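PDB 6YP6: NanS-p from Escherichia phage vB_EcoP_24B, which is a phage-encoded carbohydrate esterase that probably binds carbohydrate through a two-sheet, jelly-roll-like beta domain. Local coordinates for residues A65-G71 against V214-S218; S7-S11 against L208-I212. One frame throughout, in Å; residues are numbered along the deposited sequence.

Interaction 1. Residues A65-G71 against V214-S218; sequences ALLQKGG and VEVNS
Val216 lays its side chain (chi1 t) under the last turn of helix 64-69, its CG1 4.2 Å from Ala65 CB and 4.0 Å from Lys69 CB, its CG2 4.2 Å from Leu66 CB. In this two-sheet beta sandwich the contact seats a short helix against the last strand, 207-216, which strand 71-79 joins in the same sheet; helix 65-69 and strand 214-216 run at 47°, axes 8.5 Å apart. Leu66 (t, p) reaches along the strand, its CD2 4.2 Å from Val214 CG1, and both side chains rest on Trp94 of the other sheet. Gly70 leaves the helix with positive phi (80/172), and Gly71 starts strand 71-79 as the non-hydrogen-bonded antiparallel partner of Val216, CA to CA 4.2 Å. A CB on Gly71 would strike Glu215 O, 3.2 Å from Gly71 CA. Asn217 (chi1 m), next after Val216, ties down the helix end: its N donates to Gly70 O at 2.9 Å, and its ND2 to Lys69 O at 3.1 Å.

Interaction 2. Residues S7-S11 against L208-I212; sequences SYLAS and LIDSI
Strands 3-9 and 207-216, the chain's first and last, pair antiparallel in one sheet of the beta sandwich, uniting its two ends: Tyr8 with Ile212 as a hydrogen-bonded pair (CA to CA 5.1 Å), Leu9 with Ser211 as a non-hydrogen-bonded pair (CA to CA 4.5 Å). Tyr8 N donates to Ile212 O at 2.8 Å, and Ile212 N to Tyr8 O at 3.0 Å. At Asp210 (phi/psi -86/-49) the last strand turns a corner; Asp210 and Ser211 together face Arg76 of strand 71-79, its neighbour on the other side, a classic beta bulge. Ala10 turns into helical angles (-67/-19), yet its N still reaches Asp210 O at 3.0 Å. Tyr8 (chi1 t) and Ile212 (m, t) share one face, opposite Leu9 and Ser211; Tyr8 CD2 lies 4.3 Å from Ile209 CG2, and its hydroxyl is hydrogen-bonded to Gly15 O. The Asp210 carboxylate hydrogen-bonds Thr38 and forms a salt bridge with Arg76. A water 2.8 Å from Ser11 OG donates a weak hydrogen bond to Asp210 O at 3.3 Å.

How the interactions relate
Both interactions are built on strand 207-216, which lies in an antiparallel sheet between strand 71-79 along one edge and strands 3-9 and 41-46 along the other. Their centres are about 20 Å apart: interaction 2 takes the first part of this strand, at its corner, and interaction 1 its end and the C-terminal residues. Along the chain the segments alternate, 7-11, 65-71, 208-212, 214-218, so the closing strand pairs with both the N-terminal strand and the strand that follows helix 64-69. The chain's two ends are thereby brought together in one sheet, joining sequence-distant parts of the domain.

Interaction 1. Residues A65-G71 against V214-S218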
ATOM      1  N   ALA A  65      13.425  11.681  -4.793  1.00 10.63           N
ATOM      2  CA  ALA A  65      14.636  10.888  -4.604  1.00 11.29           C
ATOM      3  C   ALA A  65      14.381   9.409  -4.870  1.00 11.09           C
ATOM      4  O   ALA A  65      15.263   8.706  -5.374  1.00 11.69           O
ATOM      5  CB  ALA A  65      15.210  11.082  -3.202  1.00 12.11           C
ATOM      6  N   LEU A  66      13.194   8.909  -4.503  1.00 10.71           N
ATOM      7  CA  LEU A  66      12.828   7.537  -4.849  1.00 10.20           C
ATOM      8  C   LEU A  66      12.894   7.328  -6.357  1.00 10.11           C
ATOM      9  O   LEU A  66      13.450   6.330  -6.837  1.00 10.59           O
ATOM     10  CB  LEU A  66      11.430   7.228  -4.300  1.00  9.20           C
ATOM     11  CG  LEU A  66      10.859   5.862  -4.695  1.00  8.91           C
ATOM     12  CD1 LEU A  66      11.679   4.708  -4.169  1.00  9.48           C
ATOM     13  CD2 LEU A  66       9.418   5.754  -4.202  1.00  9.15           C
ATOM     14  N   LEU A  67      12.355   8.277  -7.125  1.00  9.79           N
ATOM     15  CA  LEU A  67      12.392   8.150  -8.578  1.00  9.62           C
ATOM     16  C   LEU A  67      13.824   8.210  -9.110  1.00 10.12           C
ATOM     17  O   LEU A  67      14.172   7.468 -10.034  1.00 10.10           O
ATOM     18  CB  LEU A  67      11.560   9.255  -9.222  1.00 10.06           C
ATOM     19  CG  LEU A  67      10.049   9.093  -9.072  1.00 10.69           C
ATOM     20  CD1 LEU A  67       9.325  10.350  -9.532  1.00 11.40           C
ATOM     21  CD2 LEU A  67       9.553   7.908  -9.873  1.00 12.44           C
ATOM     22  N   GLN A  68      14.663   9.084  -8.538  1.00 10.94           N
ATOM     23  CA  GLN A  68      16.025   9.281  -9.031  1.00 11.91           C
ATOM     24  C   GLN A  68      16.913   8.098  -8.679  1.00 11.86           C
ATOM     25  O   GLN A  68      17.673   7.601  -9.523  1.00 12.30           O
ATOM     26  CB  GLN A  68      16.599  10.578  -8.440  1.00 14.54           C
ATOM     27  CG  GLN A  68      18.097  10.837  -8.661  1.00 17.89           C
ATOM     28  CD  GLN A  68      18.694  11.774  -7.602  1.00 21.37           C
ATOM     29  OE1 GLN A  68      17.972  12.532  -6.951  1.00 23.38           O
ATOM     30  NE2 GLN A  68      20.002  11.700  -7.413  1.00 22.49           N
ATOM     31  N   LYS A  69      16.863   7.664  -7.422  1.00 11.97           N
ATOM     32  CA  LYS A  69      17.799   6.678  -6.915  1.00 12.05           C
ATOM     33  C   LYS A  69      17.248   5.265  -6.926  1.00 11.44           C
ATOM     34  O   LYS A  69      18.029   4.309  -6.807  1.00 12.36           O
ATOM     35  CB  LYS A  69      18.181   7.033  -5.475  1.00 13.94           C
ATOM     36  CG  LYS A  69      18.875   8.368  -5.322  1.00 15.68           C
ATOM     37  CD  LYS A  69      19.197   8.673  -3.857  1.00 17.89           C
ATOM     38  CE  LYS A  69      19.811  10.053  -3.682  1.00 20.01           C
ATOM     39  NZ  LYS A  69      19.303  10.719  -2.450  1.00 21.82           N
ATOM     40  N   GLY A  70      15.932   5.109  -7.059  1.00 10.82           N
ATOM     41  CA  GLY A  70      15.290   3.830  -6.864  1.00 10.49           C
ATOM     42  C   GLY A  70      15.081   3.536  -5.393  1.00  9.53           C
ATOM     43  O   GLY A  70      15.556   4.251  -4.506  1.00 10.03           O
ATOM     44  N   GLY A  71      14.346   2.463  -5.135  1.00  9.38           N
ATOM     45  CA  GLY A  71      13.984   2.085  -3.777  1.00  9.08           C
ATOM     46  C   GLY A  71      12.746   1.208  -3.822  1.00  8.52           C
ATOM     47  O   GLY A  71      12.460   0.587  -4.838  1.00  9.56           O
ATOM     48  N   VAL A 214       8.765   3.023   3.136  1.00  7.27           N
ATOM     49  CA  VAL A 214       9.341   3.437   1.866  1.00  7.29           C
ATOM     50  C   VAL A 214      10.823   3.628   2.109  1.00  8.13           C
ATOM     51  O   VAL A 214      11.214   4.340   3.043  1.00  8.36           O
ATOM     52  CB  VAL A 214       8.688   4.707   1.295  1.00  7.72           C
ATOM     53  CG1 VAL A 214       9.337   5.062  -0.034  1.00  8.61           C
ATOM     54  CG2 VAL A 214       7.190   4.511   1.126  1.00  7.93           C
ATOM     55  N   GLU A 215      11.639   2.978   1.291  1.00  8.65           N
ATOM     56  CA  GLU A 215      13.090   3.049   1.388  1.00  9.28           C
ATOM     57  C   GLU A 215      13.637   3.549   0.062  1.00  8.87           C
ATOM     58  O   GLU A 215      13.062   3.283  -1.002  1.00  9.47           O
ATOM     59  CB  GLU A 215      13.664   1.672   1.743  1.00 11.82           C
ATOM     60  CG  GLU A 215      13.315   1.251   3.169  1.00 14.50           C
ATOM     61  CD  GLU A 215      13.587  -0.209   3.484  1.00 17.13           C
ATOM     62  OE1 GLU A 215      13.582  -1.064   2.565  1.00 17.51           O
ATOM     63  OE2 GLU A 215      13.801  -0.506   4.678  1.00 18.77           O
ATOM     64  N   VAL A 216      14.730   4.303   0.139  1.00  8.68           N
ATOM     65  CA  VAL A 216      15.366   4.904  -1.024  1.00  9.30           C
ATOM     66  C   VAL A 216      16.806   4.422  -1.059  1.00  9.85           C
ATOM     67  O   VAL A 216      17.506   4.441  -0.038  1.00 10.09           O
ATOM     68  CB  VAL A 216      15.286   6.441  -0.972  1.00  9.89           C
ATOM     69  CG1 VAL A 216      15.951   7.050  -2.173  1.00 10.52           C
ATOM     70  CG2 VAL A 216      13.814   6.875  -0.890  1.00 10.21           C
ATOM     71  N   ASN A 217      17.243   3.966  -2.224  1.00 10.58           N
ATOM     72  CA  ASN A 217      18.612   3.496  -2.349  1.00 12.67           C
ATOM     73  C   ASN A 217      19.597   4.614  -2.017  1.00 14.70           C
ATOM     74  O   ASN A 217      19.352   5.783  -2.310  1.00 14.69           O
ATOM     75  CB  ASN A 217      18.856   2.995  -3.768  1.00 13.27           C
ATOM     76  CG  ASN A 217      18.043   1.766  -4.096  1.00 14.07           C
ATOM     77  OD1 ASN A 217      17.742   0.954  -3.228  1.00 15.47           O
ATOM     78  ND2 ASN A 217      17.690   1.621  -5.363  1.00 13.90           N
ATOM     79  N   SER A 218      20.712   4.253  -1.385  1.00 17.71           N
ATOM     80  CA  SER A 218      21.726   5.248  -1.032  1.00 21.09           C
ATOM     81  C   SER A 218      22.953   5.080  -1.912  1.00 23.03           C
ATOM     82  O   SER A 218      23.393   3.956  -2.155  1.00 24.14           O
ATOM     83  CB  SER A 218      22.134   5.137   0.441  1.00 22.22           C
ATOM     84  OG  SER A 218      23.115   6.107   0.788  1.00 23.41           O
TER

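Interaction 2. Residues S7-S11 against L208-I212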
ATOM      1  N   SER A   7       8.480   4.894   7.837  1.00  7.70           N
ATOM      2  CA  SER A   7       8.228   3.537   8.284  1.00  8.57           C
ATOM      3  C   SER A   7       7.221   3.501   9.420  1.00  7.85           C
ATOM      4  O   SER A   7       7.095   4.443  10.204  1.00  8.06           O
ATOM      5  CB  SER A   7       9.521   2.827   8.690  1.00 11.01           C
ATOM      6  OG  SER A   7      10.064   3.429   9.832  1.00 13.23           O
ATOM      7  N   TYR A   8       6.500   2.386   9.472  1.00  8.44           N
ATOM      8  CA  TYR A   8       5.745   1.935  10.626  1.00  8.81           C
ATOM      9  C   TYR A   8       6.205   0.510  10.928  1.00  8.94           C
ATOM     10  O   TYR A   8       6.222  -0.331  10.025  1.00  9.58           O
ATOM     11  CB  TYR A   8       4.228   1.899  10.391  1.00  8.82           C
ATOM     12  CG  TYR A   8       3.545   1.222  11.561  1.00  8.45           C
ATOM     13  CD1 TYR A   8       3.395   1.883  12.771  1.00  9.19           C
ATOM     14  CD2 TYR A   8       3.114  -0.094  11.485  1.00  8.99           C
ATOM     15  CE1 TYR A   8       2.827   1.272  13.860  1.00  9.29           C
ATOM     16  CE2 TYR A   8       2.542  -0.716  12.569  1.00  9.14           C
ATOM     17  CZ  TYR A   8       2.399  -0.035  13.756  1.00  9.04           C
ATOM     18  OH  TYR A   8       1.823  -0.698  14.818  1.00  9.93           O
ATOM     19  N   LEU A   9       6.528   0.232  12.195  1.00  9.00           N
ATOM     20  CA  LEU A   9       6.854  -1.114  12.660  1.00  9.52           C
ATOM     21  C   LEU A   9       6.007  -1.404  13.893  1.00  9.34           C
ATOM     22  O   LEU A   9       6.040  -0.645  14.869  1.00  9.53           O
ATOM     23  CB  LEU A   9       8.339  -1.244  13.018  1.00 10.81           C
ATOM     24  CG  LEU A   9       9.319  -1.460  11.871  1.00 12.97           C
ATOM     25  CD1 LEU A   9       9.495  -0.198  11.051  1.00 14.78           C
ATOM     26  CD2 LEU A   9      10.660  -1.979  12.397  1.00 14.14           C
ATOM     27  N   ALA A  10       5.281  -2.519  13.888  1.00  9.44           N
ATOM     28  CA  ALA A  10       4.482  -2.859  15.061  1.00  9.97           C
ATOM     29  C   ALA A  10       5.342  -3.188  16.272  1.00 10.97           C
ATOM     30  O   ALA A  10       4.837  -3.138  17.399  1.00 12.04           O
ATOM     31  CB  ALA A  10       3.530  -4.011  14.745  1.00  9.81           C
ATOM     32  N   SER A  11       6.617  -3.513  16.067  1.00 11.31           N
ATOM     33  CA  SER A  11       7.541  -3.863  17.135  1.00 12.98           C
ATOM     34  C   SER A  11       8.293  -2.660  17.691  1.00 13.42           C
ATOM     35  O   SER A  11       9.053  -2.819  18.651  1.00 15.18           O
ATOM     36  CB  SER A  11       8.566  -4.878  16.617  1.00 14.79           C
ATOM     37  OG  SER A  11       9.280  -4.337  15.515  1.00 16.40           O
ATOM     38  N   LEU A 208      -3.888  -7.501   9.744  1.00  7.70           N
ATOM     39  CA  LEU A 208      -2.774  -7.306  10.655  1.00  8.20           C
ATOM     40  C   LEU A 208      -1.601  -6.764   9.851  1.00  7.86           C
ATOM     41  O   LEU A 208      -1.234  -7.328   8.814  1.00  8.92           O
ATOM     42  CB  LEU A 208      -2.368  -8.613  11.332  1.00  9.28           C
ATOM     43  CG  LEU A 208      -3.127  -8.972  12.608  1.00 12.85           C
ATOM     44  CD1 LEU A 208      -4.591  -9.140  12.354  1.00 14.34           C
ATOM     45  CD2 LEU A 208      -2.526 -10.230  13.209  1.00 13.67           C
ATOM     46  N   ILE A 209      -1.015  -5.678  10.327  1.00  7.68           N
ATOM     47  CA  ILE A 209       0.142  -5.063   9.690  1.00  7.90           C
ATOM     48  C   ILE A 209       1.359  -5.277  10.577  1.00  8.14           C
ATOM     49  O   ILE A 209       1.342  -4.932  11.763  1.00  8.98           O
ATOM     50  CB  ILE A 209      -0.090  -3.560   9.446  1.00  9.48           C
ATOM     51  CG1 ILE A 209      -1.329  -3.311   8.608  1.00 11.25           C
ATOM     52  CG2 ILE A 209       1.169  -2.923   8.853  1.00  9.49           C
ATOM     53  CD1 ILE A 209      -1.234  -3.812   7.246  1.00 12.95           C
ATOM     54  N   ASP A 210       2.414  -5.834   9.999  1.00  7.69           N
ATOM     55  CA  ASP A 210       3.710  -5.965  10.657  1.00  8.44           C
ATOM     56  C   ASP A 210       4.535  -4.698  10.456  1.00  8.33           C
ATOM     57  O   ASP A 210       5.092  -4.149  11.412  1.00  9.14           O
ATOM     58  CB  ASP A 210       4.432  -7.177  10.049  1.00  9.12           C
ATOM     59  CG  ASP A 210       5.581  -7.672  10.889  1.00 11.03           C
ATOM     60  OD1 ASP A 210       5.457  -7.675  12.131  1.00 11.95           O
ATOM     61  OD2 ASP A 210       6.582  -8.154  10.309  1.00 11.36           O
ATOM     62  N   SER A 211       4.611  -4.237   9.209  1.00  8.08           N
ATOM     63  CA  SER A 211       5.383  -3.060   8.867  1.00  8.23           C
ATOM     64  C   SER A 211       4.875  -2.479   7.556  1.00  7.75           C
ATOM     65  O   SER A 211       4.284  -3.176   6.723  1.00  7.89           O
ATOM     66  CB  SER A 211       6.864  -3.414   8.728  1.00 10.00           C
ATOM     67  OG  SER A 211       7.056  -4.346   7.679  1.00 11.60           O
ATOM     68  N   ILE A 212       5.130  -1.177   7.394  1.00  7.81           N
ATOM     69  CA  ILE A 212       4.964  -0.435   6.147  1.00  7.94           C
ATOM     70  C   ILE A 212       6.199   0.442   6.032  1.00  8.39           C
ATOM     71  O   ILE A 212       6.592   1.068   7.019  1.00  9.27           O
ATOM     72  CB  ILE A 212       3.728   0.487   6.180  1.00  8.57           C
ATOM     73  CG1 ILE A 212       2.446  -0.299   6.429  1.00  9.95           C
ATOM     74  CG2 ILE A 212       3.617   1.300   4.885  1.00  9.17           C
ATOM     75  CD1 ILE A 212       1.277   0.566   6.828  1.00 11.22           C
TER
HETATM   76  O   HOH W   1       7.996  -4.574  12.986  1.00 18.89           O